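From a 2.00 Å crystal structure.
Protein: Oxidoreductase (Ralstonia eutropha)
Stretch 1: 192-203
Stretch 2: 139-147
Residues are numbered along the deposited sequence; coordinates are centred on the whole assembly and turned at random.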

# COMPACT_ATOMS: atom_id res chain seq x y z
N GLN A 192 -20.97 -4.26 -10.70
CA GLN A 192 -21.74 -3.09 -11.09
C GLN A 192 -20.81 -1.96 -11.59
O GLN A 192 -21.07 -1.37 -12.63
CB GLN A 192 -22.57 -2.63 -9.91
CG GLN A 192 -23.43 -1.43 -10.12
CD GLN A 192 -24.27 -1.19 -8.90
OE1 GLN A 192 -25.31 -1.83 -8.73
NE2 GLN A 192 -23.83 -0.28 -8.03
N LEU A 193 -19.76 -1.69 -10.84
CA LEU A 193 -18.80 -0.67 -11.20
C LEU A 193 -18.06 -1.05 -12.50
O LEU A 193 -17.86 -0.19 -13.34
CB LEU A 193 -17.80 -0.37 -10.07
CG LEU A 193 -16.81 0.80 -10.29
CD1 LEU A 193 -17.59 2.10 -10.63
CD2 LEU A 193 -15.92 1.00 -9.06
N ALA A 194 -17.69 -2.33 -12.65
CA ALA A 194 -17.01 -2.82 -13.88
C ALA A 194 -17.90 -2.55 -15.11
O ALA A 194 -17.42 -2.08 -16.13
CB ALA A 194 -16.66 -4.29 -13.77
N GLU A 195 -19.19 -2.83 -14.99
CA GLU A 195 -20.19 -2.54 -16.04
C GLU A 195 -20.26 -1.04 -16.38
O GLU A 195 -20.24 -0.66 -17.55
CB GLU A 195 -21.57 -3.08 -15.62
CG GLU A 195 -22.80 -2.56 -16.38
CD GLU A 195 -22.77 -2.86 -17.85
OE1 GLU A 195 -22.08 -3.84 -18.23
OE2 GLU A 195 -23.47 -2.16 -18.63
N HIS A 196 -20.35 -0.19 -15.36
CA HIS A 196 -20.40 1.27 -15.57
C HIS A 196 -19.15 1.78 -16.26
O HIS A 196 -19.24 2.65 -17.13
CB HIS A 196 -20.65 2.06 -14.28
CG HIS A 196 -22.02 1.84 -13.71
ND1 HIS A 196 -23.16 1.94 -14.48
CD2 HIS A 196 -22.44 1.56 -12.46
CE1 HIS A 196 -24.22 1.70 -13.72
NE2 HIS A 196 -23.81 1.47 -12.49
N MSE A 197 -18.00 1.19 -15.92
CA MSE A 197 -16.72 1.55 -16.49
C MSE A 197 -16.40 0.94 -17.88
O MSE A 197 -15.34 1.26 -18.43
CB MSE A 197 -15.59 1.18 -15.51
CG MSE A 197 -15.62 1.99 -14.21
SE MSE A 197 -14.29 1.27 -13.00
CE MSE A 197 -12.65 1.91 -13.83
N SER A 198 -17.29 0.06 -18.40
CA SER A 198 -17.12 -0.63 -19.70
C SER A 198 -15.79 -1.44 -19.71
O SER A 198 -15.08 -1.47 -20.72
CB SER A 198 -17.19 0.36 -20.87
OG SER A 198 -18.39 1.17 -20.81
N LEU A 199 -15.45 -2.06 -18.58
CA LEU A 199 -14.21 -2.85 -18.45
C LEU A 199 -14.37 -4.17 -19.18
O LEU A 199 -15.49 -4.64 -19.37
CB LEU A 199 -13.87 -3.14 -16.98
CG LEU A 199 -13.52 -2.01 -16.04
CD1 LEU A 199 -13.23 -2.53 -14.62
CD2 LEU A 199 -12.35 -1.17 -16.57
N ASN A 200 -13.25 -4.78 -19.56
CA ASN A 200 -13.24 -6.11 -20.18
C ASN A 200 -13.53 -7.15 -19.13
O ASN A 200 -13.42 -6.84 -17.93
CB ASN A 200 -11.87 -6.41 -20.78
CG ASN A 200 -11.50 -5.47 -21.89
OD1 ASN A 200 -12.36 -5.03 -22.66
ND2 ASN A 200 -10.22 -5.14 -21.99
N GLU A 201 -13.85 -8.37 -19.56
CA GLU A 201 -14.14 -9.48 -18.62
C GLU A 201 -13.05 -9.78 -17.61
O GLU A 201 -13.36 -10.04 -16.45
CB GLU A 201 -14.50 -10.79 -19.35
CG GLU A 201 -15.89 -10.77 -19.96
CD GLU A 201 -16.31 -12.12 -20.56
OE1 GLU A 201 -15.87 -13.20 -20.07
OE2 GLU A 201 -17.11 -12.10 -21.53
N ASP A 202 -11.79 -9.71 -18.06
CA ASP A 202 -10.62 -9.97 -17.20
C ASP A 202 -10.16 -8.78 -16.30
O ASP A 202 -9.13 -8.88 -15.65
CB ASP A 202 -9.45 -10.56 -18.03
CG ASP A 202 -8.84 -9.57 -19.03
OD1 ASP A 202 -9.19 -8.37 -19.02
OD2 ASP A 202 -8.01 -10.00 -19.86
N GLU A 203 -10.93 -7.68 -16.23
CA GLU A 203 -10.60 -6.49 -15.45
C GLU A 203 -11.52 -6.33 -14.26
O GLU A 203 -12.72 -6.25 -14.44
CB GLU A 203 -10.67 -5.24 -16.34
CG GLU A 203 -9.53 -5.19 -17.33
CD GLU A 203 -9.68 -4.16 -18.45
OE1 GLU A 203 -10.81 -3.66 -18.73
OE2 GLU A 203 -8.63 -3.87 -19.08
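Stretch 2, residues 139-147: LVFVANHGR

Stretch 2 runs as a strand from Leu 139 to Asn 144 and closes with a short 3-10 segment, His 145 to Arg 147, in which Arg 147 N bonds back to Asn 144 O at 3.1 Å. Its valines face the end of the helix in stretch 1, and its far end meets the segment that follows. The register is antiparallel at that end: Glu 203 pairs with Asn 144 as a non-hydrogen-bonded bridge, CA to CA 4.7 Å, and Asp 202 lies beside His 145, CA to CA 5.1 Å. At the helix the backbones stand farther apart, Leu 193 CA to Val 140 CA being 9.7 Å, and side chains fill the gap.

Apolar contacts come from alternate strand residues: Val 140 and Val 142 point toward stretch 1, whereas Phe 141 points away. Leu 193 CD2 lies 4.3 Å from Val 140 CG1. The selenomethionine Met 197 spans both valines, its CE 3.9 Å from Val 140 CB and 3.8 Å from Val 142 CG2. Past the Schellman turn at Ser 198, Leu 199 CD1 reaches Val 142 CG1 at 3.9 Å, and Glu 203 CB packs on that same CG1 at 3.7 Å.

Backbone polar contacts lie at the other end. His 145 N donates to Asp 202 O (2.8 Å, N-H...O angle 147°), the one hydrogen bond between the stretches, and Glu 203 CA makes a CA-H...O contact with Ala 143 O at 3.3 Å.

Each stretch also has a side-chain hydrogen bond of its own near this junction. Asn 200 N donates to Glu 203 OE1 at 2.8 Å across the type I turn from Asn 200 to Glu 203; in stretch 2, Gly 146 N bonds weakly to Asn 144 OD1 at 3.2 Å. Gly 146 CA sits 3.9 Å from Asp 202 OD2, where an ideal CB would clash with that oxygen.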

# COMPACT_ATOMS: atom_id res chain seq x y z
N LEU A 139 -10.00 7.96 -8.07
CA LEU A 139 -9.13 6.99 -8.73
C LEU A 139 -9.75 5.59 -8.56
O LEU A 139 -10.26 5.30 -7.49
CB LEU A 139 -7.75 6.97 -8.13
CG LEU A 139 -6.97 8.26 -8.19
CD1 LEU A 139 -5.59 8.01 -7.49
CD2 LEU A 139 -6.85 8.78 -9.63
N VAL A 140 -9.77 4.75 -9.61
CA VAL A 140 -10.14 3.32 -9.48
C VAL A 140 -8.93 2.44 -9.86
O VAL A 140 -8.36 2.59 -10.98
CB VAL A 140 -11.33 2.90 -10.33
CG1 VAL A 140 -11.78 1.49 -9.92
CG2 VAL A 140 -12.45 3.90 -10.17
N PHE A 141 -8.56 1.54 -8.95
CA PHE A 141 -7.41 0.64 -9.15
C PHE A 141 -8.01 -0.67 -9.65
O PHE A 141 -8.71 -1.37 -8.90
CB PHE A 141 -6.63 0.47 -7.84
CG PHE A 141 -6.05 1.78 -7.31
CD1 PHE A 141 -6.80 2.60 -6.49
CD2 PHE A 141 -4.75 2.18 -7.65
CE1 PHE A 141 -6.29 3.81 -6.01
CE2 PHE A 141 -4.21 3.38 -7.16
CZ PHE A 141 -4.98 4.19 -6.33
N VAL A 142 -7.79 -0.95 -10.92
CA VAL A 142 -8.38 -2.11 -11.58
C VAL A 142 -7.35 -3.20 -11.76
O VAL A 142 -6.31 -2.93 -12.33
CB VAL A 142 -8.95 -1.72 -12.93
CG1 VAL A 142 -9.48 -2.96 -13.71
CG2 VAL A 142 -10.05 -0.64 -12.76
N ALA A 143 -7.66 -4.42 -11.32
CA ALA A 143 -6.76 -5.60 -11.47
C ALA A 143 -7.00 -6.21 -12.83
O ALA A 143 -8.16 -6.43 -13.21
CB ALA A 143 -6.96 -6.67 -10.39
N ASN A 144 -5.91 -6.50 -13.53
CA ASN A 144 -5.96 -7.13 -14.81
C ASN A 144 -5.60 -8.60 -14.66
O ASN A 144 -4.43 -8.98 -14.65
CB ASN A 144 -5.06 -6.42 -15.81
CG ASN A 144 -5.43 -6.77 -17.23
OD1 ASN A 144 -5.59 -7.95 -17.59
ND2 ASN A 144 -5.66 -5.74 -18.04
N HIS A 145 -6.64 -9.44 -14.58
CA HIS A 145 -6.46 -10.89 -14.42
C HIS A 145 -5.73 -11.58 -15.57
O HIS A 145 -5.12 -12.64 -15.37
CB HIS A 145 -7.80 -11.58 -14.06
CG HIS A 145 -8.29 -11.26 -12.67
ND1 HIS A 145 -8.00 -12.06 -11.58
CD2 HIS A 145 -9.02 -10.22 -12.18
CE1 HIS A 145 -8.52 -11.53 -10.49
NE2 HIS A 145 -9.14 -10.41 -10.83
N GLY A 146 -5.77 -10.99 -16.77
CA GLY A 146 -5.02 -11.49 -17.93
C GLY A 146 -3.51 -11.51 -17.74
O GLY A 146 -2.85 -12.35 -18.31
N ARG A 147 -2.98 -10.61 -16.91
CA ARG A 147 -1.54 -10.52 -16.60
C ARG A 147 -1.15 -11.30 -15.32
O ARG A 147 0.03 -11.23 -14.90
CB ARG A 147 -1.13 -9.06 -16.44
CG ARG A 147 -1.37 -8.20 -17.69
CD ARG A 147 -1.35 -6.74 -17.34
NE ARG A 147 -2.14 -5.91 -18.27
CZ ARG A 147 -2.56 -4.65 -18.04
NH1 ARG A 147 -2.27 -3.99 -16.90
NH2 ARG A 147 -3.30 -4.03 -18.97